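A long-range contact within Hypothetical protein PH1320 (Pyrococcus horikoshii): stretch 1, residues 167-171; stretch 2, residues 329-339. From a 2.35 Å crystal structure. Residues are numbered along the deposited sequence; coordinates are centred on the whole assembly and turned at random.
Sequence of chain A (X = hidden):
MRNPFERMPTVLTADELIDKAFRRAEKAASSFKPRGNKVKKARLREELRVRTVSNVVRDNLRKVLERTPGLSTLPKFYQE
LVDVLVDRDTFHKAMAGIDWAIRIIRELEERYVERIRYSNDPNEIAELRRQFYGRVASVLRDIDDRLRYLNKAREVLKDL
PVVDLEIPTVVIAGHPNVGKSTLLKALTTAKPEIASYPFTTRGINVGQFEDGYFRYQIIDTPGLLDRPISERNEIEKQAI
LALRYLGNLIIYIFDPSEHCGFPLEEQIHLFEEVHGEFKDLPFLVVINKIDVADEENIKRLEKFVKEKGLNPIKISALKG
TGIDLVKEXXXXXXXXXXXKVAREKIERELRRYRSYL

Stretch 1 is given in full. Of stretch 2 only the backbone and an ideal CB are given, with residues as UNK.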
ATOM      1  N   ILE A 167      10.852   0.393  11.387  1.00 39.54           N
ATOM      2  CA  ILE A 167      12.225   0.769  11.687  1.00 40.95           C
ATOM      3  C   ILE A 167      12.759   1.975  10.910  1.00 40.08           C
ATOM      4  O   ILE A 167      12.335   2.252   9.778  1.00 37.71           O
ATOM      5  CB  ILE A 167      13.159  -0.429  11.483  1.00 43.46           C
ATOM      6  CG1 ILE A 167      13.292  -0.752   9.999  1.00 33.68           C
ATOM      7  CG2 ILE A 167      12.604  -1.636  12.237  1.00 33.82           C
ATOM      8  CD1 ILE A 167      14.402  -1.729   9.706  1.00 31.42           C
ATOM      9  N   PRO A 168      13.719   2.699  11.504  1.00 37.49           N
ATOM     10  CA  PRO A 168      14.282   3.879  10.828  1.00 33.65           C
ATOM     11  C   PRO A 168      14.800   3.513   9.440  1.00 27.85           C
ATOM     12  O   PRO A 168      15.450   2.483   9.254  1.00 29.97           O
ATOM     13  CB  PRO A 168      15.413   4.323  11.763  1.00 38.53           C
ATOM     14  CG  PRO A 168      15.065   3.669  13.112  1.00 34.81           C
ATOM     15  CD  PRO A 168      14.526   2.330  12.680  1.00 32.83           C
ATOM     16  N   THR A 169      14.499   4.347   8.459  1.00 30.02           N
ATOM     17  CA  THR A 169      14.965   4.078   7.100  1.00 35.70           C
ATOM     18  C   THR A 169      15.829   5.204   6.555  1.00 32.11           C
ATOM     19  O   THR A 169      15.543   6.385   6.769  1.00 26.43           O
ATOM     20  CB  THR A 169      13.782   3.855   6.102  1.00 31.96           C
ATOM     21  OG1 THR A 169      13.070   2.674   6.456  1.00 33.18           O
ATOM     22  CG2 THR A 169      14.304   3.676   4.674  1.00 35.53           C
ATOM     23  N   VAL A 170      16.898   4.815   5.871  1.00 33.85           N
ATOM     24  CA  VAL A 170      17.792   5.759   5.224  1.00 33.82           C
ATOM     25  C   VAL A 170      17.477   5.680   3.729  1.00 36.07           C
ATOM     26  O   VAL A 170      17.405   4.586   3.153  1.00 33.29           O
ATOM     27  CB  VAL A 170      19.279   5.399   5.420  1.00 36.52           C
ATOM     28  CG1 VAL A 170      20.141   6.390   4.638  1.00 32.99           C
ATOM     29  CG2 VAL A 170      19.647   5.447   6.896  1.00 34.59           C
ATOM     30  N   VAL A 171      17.282   6.842   3.114  1.00 37.41           N
ATOM     31  CA  VAL A 171      16.975   6.945   1.687  1.00 31.18           C
ATOM     32  C   VAL A 171      18.175   7.575   0.975  1.00 33.71           C
ATOM     33  O   VAL A 171      18.541   8.713   1.260  1.00 35.46           O
ATOM     34  CB  VAL A 171      15.703   7.824   1.461  1.00 32.89           C
ATOM     35  CG1 VAL A 171      15.413   7.967  -0.003  1.00 33.65           C
ATOM     36  CG2 VAL A 171      14.502   7.201   2.169  1.00 28.61           C
ATOM     37  N   UNK A 329      27.633   7.840  11.407  1.00 48.48           N
ATOM     38  CA  UNK A 329      26.750   8.995  11.348  1.00 48.47           C
ATOM     39  C   UNK A 329      25.271   8.600  11.237  1.00 47.91           C
ATOM     40  O   UNK A 329      24.399   9.312  11.751  1.00 46.28           O
ATOM     41  CB  UNK A 329      27.141   9.880  10.163  1.00 48.47           C
ATOM     42  N   UNK A 330      24.991   7.476  10.574  1.00 44.76           N
ATOM     43  CA  UNK A 330      23.612   7.001  10.422  1.00 42.42           C
ATOM     44  C   UNK A 330      23.097   6.658  11.804  1.00 43.54           C
ATOM     45  O   UNK A 330      22.032   7.107  12.216  1.00 38.09           O
ATOM     46  CB  UNK A 330      23.523   5.796   9.483  1.00 42.42           C
ATOM     47  N   UNK A 331      23.885   5.856  12.510  1.00 46.53           N
ATOM     48  CA  UNK A 331      23.559   5.417  13.854  1.00 45.84           C
ATOM     49  C   UNK A 331      23.348   6.575  14.810  1.00 49.23           C
ATOM     50  O   UNK A 331      22.407   6.569  15.596  1.00 53.38           O
ATOM     51  CB  UNK A 331      24.665   4.504  14.387  1.00 45.84           C
ATOM     52  N   UNK A 332      24.216   7.574  14.749  1.00 51.12           N
ATOM     53  CA  UNK A 332      24.076   8.719  15.635  1.00 55.60           C
ATOM     54  C   UNK A 332      22.793   9.492  15.356  1.00 54.86           C
ATOM     55  O   UNK A 332      22.179  10.050  16.264  1.00 52.86           O
ATOM     56  CB  UNK A 332      25.286   9.645  15.495  1.00 55.60           C
ATOM     57  N   UNK A 333      22.394   9.520  14.091  1.00 54.99           N
ATOM     58  CA  UNK A 333      21.202  10.249  13.683  1.00 52.90           C
ATOM     59  C   UNK A 333      19.917   9.492  13.954  1.00 54.14           C
ATOM     60  O   UNK A 333      18.918  10.083  14.360  1.00 55.42           O
ATOM     61  CB  UNK A 333      21.287  10.588  12.193  1.00 52.90           C
ATOM     62  N   UNK A 334      19.946   8.181  13.751  1.00 50.08           N
ATOM     63  CA  UNK A 334      18.741   7.395  13.904  1.00 48.69           C
ATOM     64  C   UNK A 334      18.550   6.514  15.138  1.00 51.97           C
ATOM     65  O   UNK A 334      17.453   5.996  15.341  1.00 49.17           O
ATOM     66  CB  UNK A 334      18.636   6.489  12.675  1.00 48.69           C
ATOM     67  N   UNK A 335      19.579   6.341  15.967  1.00 52.20           N
ATOM     68  CA  UNK A 335      19.429   5.499  17.160  1.00 53.03           C
ATOM     69  C   UNK A 335      18.293   5.968  18.074  1.00 51.45           C
ATOM     70  O   UNK A 335      17.565   5.153  18.641  1.00 46.73           O
ATOM     71  CB  UNK A 335      20.741   5.477  17.947  1.00 53.03           C
ATOM     72  N   UNK A 336      18.139   7.289  18.251  1.00 50.73           N
ATOM     73  CA  UNK A 336      17.040   7.723  19.117  1.00 53.48           C
ATOM     74  C   UNK A 336      15.690   7.254  18.579  1.00 53.46           C
ATOM     75  O   UNK A 336      14.895   6.665  19.309  1.00 57.16           O
ATOM     76  CB  UNK A 336      17.045   9.247  19.258  1.00 53.48           C
ATOM     77  N   UNK A 337      15.439   7.501  17.296  1.00 54.12           N
ATOM     78  CA  UNK A 337      14.186   7.075  16.689  1.00 47.28           C
ATOM     79  C   UNK A 337      14.021   5.566  16.818  1.00 46.35           C
ATOM     80  O   UNK A 337      12.917   5.076  17.013  1.00 49.53           O
ATOM     81  CB  UNK A 337      14.129   7.495  15.219  1.00 47.28           C
ATOM     82  N   UNK A 338      15.122   4.831  16.701  1.00 44.02           N
ATOM     83  CA  UNK A 338      15.077   3.375  16.805  1.00 46.26           C
ATOM     84  C   UNK A 338      14.617   2.932  18.200  1.00 48.70           C
ATOM     85  O   UNK A 338      13.857   1.973  18.336  1.00 43.36           O
ATOM     86  CB  UNK A 338      16.451   2.781  16.490  1.00 46.26           C
ATOM     87  N   UNK A 339      15.087   3.632  19.232  1.00 51.60           N
ATOM     88  CA  UNK A 339      14.713   3.313  20.610  1.00 55.39           C
ATOM     89  C   UNK A 339      13.246   3.680  20.833  1.00 53.12           C
ATOM     90  O   UNK A 339      12.499   2.934  21.464  1.00 56.38           O
ATOM     91  CB  UNK A 339      15.612   4.048  21.606  1.00 55.39           C
TER

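The backbone of residues 329-339 is helical, and the helix runs at 140° to strand 169-171, the two axes approaching to 10.3 Å. What stretch 1 offers this helix is apolar: the ring of Pro 168 and the CG2 methyl of Val 170, both on side chains whose CA-to-CB bonds point toward it. Thr 169 between them points away.

At position 329 nothing of stretch 1 lies within 5.5 Å of the ideal CB, so this contact sets no demand and a polar or charged residue would serve as well as any. It is Glu 329, whose main-chain O is used within the helix by the residue one turn on.

Position 330 is different. Its CB points toward the strand, and the ideal CB stands 4.7 Å from Val 170 CG2, which leaves room for an aliphatic side chain of moderate size; valine, isoleucine, leucine or methionine would all be reasonable. The residue is Ile 330, with chi1 in m and chi2 in t, and its CG2 meets Val 170 CG2 at 3.8 Å.

Positions 331 and 332 are out of reach of stretch 1 and almost any helix-compatible residue would fit. They hold Ile 331 and the extended Lys 332. Position 333 is equally unconstrained by the strand; it is Thr 333, whose OG1 donates a hydrogen bond of 2.8 Å to Glu 329 O, turning the hydroxyl back onto its own helix.

Position 334 lies between the two apolar groups. Its CB points toward stretch 1, with the ideal CB 4.0 Å from Pro 168 CB, and Val 170 lies farther off, so a branched or flexible aliphatic chain that can extend beyond the proline is favoured: leucine, isoleucine or methionine. Leu 334 takes the m,t rotamer and places one methyl against both neighbours, CD1 lying 3.8 Å from Pro 168 CB and 3.7 Å from Val 170 CG2. It thereby links the two halves of the contact.

Position 335 points away, where a long polar chain is easily accommodated. Arg 335 is found, its guanidinium turned to the residue at position 339. Position 336 is also out of reach, but its phi of -60° and the absence of a bond from its N to the preceding turn, where the helix kinks, admit proline, and Pro 336 is the residue.

At position 337 the CB points toward stretch 1 and the ideal CB is 4.5 Å from Pro 168 CG. Several apolar side chains could cover the ring; Leu 337 does so with CD2, 4.1 Å from Pro 168 CB.

Position 338 comes closest in backbone terms, its CA 6.1 Å from that of Pro 168. The CB points sideways, already 3.8 Å from Pro 168 CG, so a small residue such as alanine, glycine or serine suits. Ala 338 packs its CA 3.7 Å from Pro 168 CG.

Position 339 faces no part of stretch 1, so a polar or charged residue would do; it is Glu 339, whose OE2 forms a long salt bridge of 3.7 Å with Arg 335 NH1.

Stretch 2, residues 329-339: EIIKTLRPLAE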
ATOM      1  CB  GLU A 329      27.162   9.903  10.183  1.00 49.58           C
ATOM      2  CG  GLU A 329      26.400  11.215  10.101  1.00 54.77           C
ATOM      3  CD  GLU A 329      26.470  12.014  11.390  1.00 62.98           C
ATOM      4  OE1 GLU A 329      27.583  12.147  11.949  1.00 67.34           O
ATOM      5  OE2 GLU A 329      25.417  12.518  11.840  1.00 58.44           O
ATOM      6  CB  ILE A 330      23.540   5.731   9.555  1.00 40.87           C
ATOM      7  CG1 ILE A 330      23.831   6.087   8.102  1.00 32.92           C
ATOM      8  CG2 ILE A 330      22.188   5.044   9.728  1.00 37.09           C
ATOM      9  CD1 ILE A 330      23.853   4.883   7.177  1.00 39.87           C
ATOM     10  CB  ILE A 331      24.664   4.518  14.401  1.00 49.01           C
ATOM     11  CG1 ILE A 331      24.717   3.228  13.580  1.00 42.37           C
ATOM     12  CG2 ILE A 331      24.412   4.238  15.872  1.00 46.83           C
ATOM     13  CD1 ILE A 331      26.052   2.559  13.564  1.00 46.29           C
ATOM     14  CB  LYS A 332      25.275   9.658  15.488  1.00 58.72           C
ATOM     15  CG  LYS A 332      25.103  10.980  16.219  1.00 65.56           C
ATOM     16  CD  LYS A 332      26.260  11.925  15.957  1.00 72.53           C
ATOM     17  CE  LYS A 332      26.085  13.224  16.741  1.00 72.87           C
ATOM     18  NZ  LYS A 332      27.260  14.119  16.560  1.00 74.84           N
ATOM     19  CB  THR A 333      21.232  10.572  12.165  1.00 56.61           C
ATOM     20  OG1 THR A 333      22.412  11.325  11.853  1.00 57.99           O
ATOM     21  CG2 THR A 333      20.000  11.375  11.759  1.00 49.22           C
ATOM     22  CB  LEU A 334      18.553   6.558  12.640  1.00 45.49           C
ATOM     23  CG  LEU A 334      18.500   7.338  11.319  1.00 44.99           C
ATOM     24  CD1 LEU A 334      18.230   6.368  10.194  1.00 40.51           C
ATOM     25  CD2 LEU A 334      17.407   8.408  11.356  1.00 43.62           C
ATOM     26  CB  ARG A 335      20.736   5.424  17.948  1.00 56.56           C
ATOM     27  CG  ARG A 335      20.635   4.608  19.217  1.00 59.51           C
ATOM     28  CD  ARG A 335      22.011   4.298  19.776  1.00 66.84           C
ATOM     29  NE  ARG A 335      22.390   2.917  19.501  1.00 72.29           N
ATOM     30  CZ  ARG A 335      22.239   1.912  20.357  1.00 69.56           C
ATOM     31  NH1 ARG A 335      21.719   2.129  21.561  1.00 68.06           N
ATOM     32  NH2 ARG A 335      22.596   0.685  19.999  1.00 71.00           N
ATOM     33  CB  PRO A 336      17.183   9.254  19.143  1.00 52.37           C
ATOM     34  CG  PRO A 336      18.095   9.574  17.985  1.00 55.13           C
ATOM     35  CD  PRO A 336      19.043   8.410  17.957  1.00 53.06           C
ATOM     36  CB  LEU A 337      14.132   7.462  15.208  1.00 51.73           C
ATOM     37  CG  LEU A 337      12.892   6.916  14.488  1.00 55.44           C
ATOM     38  CD1 LEU A 337      11.636   7.455  15.161  1.00 55.35           C
ATOM     39  CD2 LEU A 337      12.912   7.297  13.015  1.00 58.12           C
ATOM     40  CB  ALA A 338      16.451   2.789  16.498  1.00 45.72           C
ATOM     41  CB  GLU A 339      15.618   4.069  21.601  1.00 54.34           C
ATOM     42  CG  GLU A 339      17.093   3.658  21.509  1.00 61.80           C
ATOM     43  CD  GLU A 339      18.024   4.475  22.409  1.00 66.28           C
ATOM     44  OE1 GLU A 339      17.918   5.721  22.428  1.00 68.36           O
ATOM     45  OE2 GLU A 339      18.881   3.868  23.084  1.00 69.52           O
TER
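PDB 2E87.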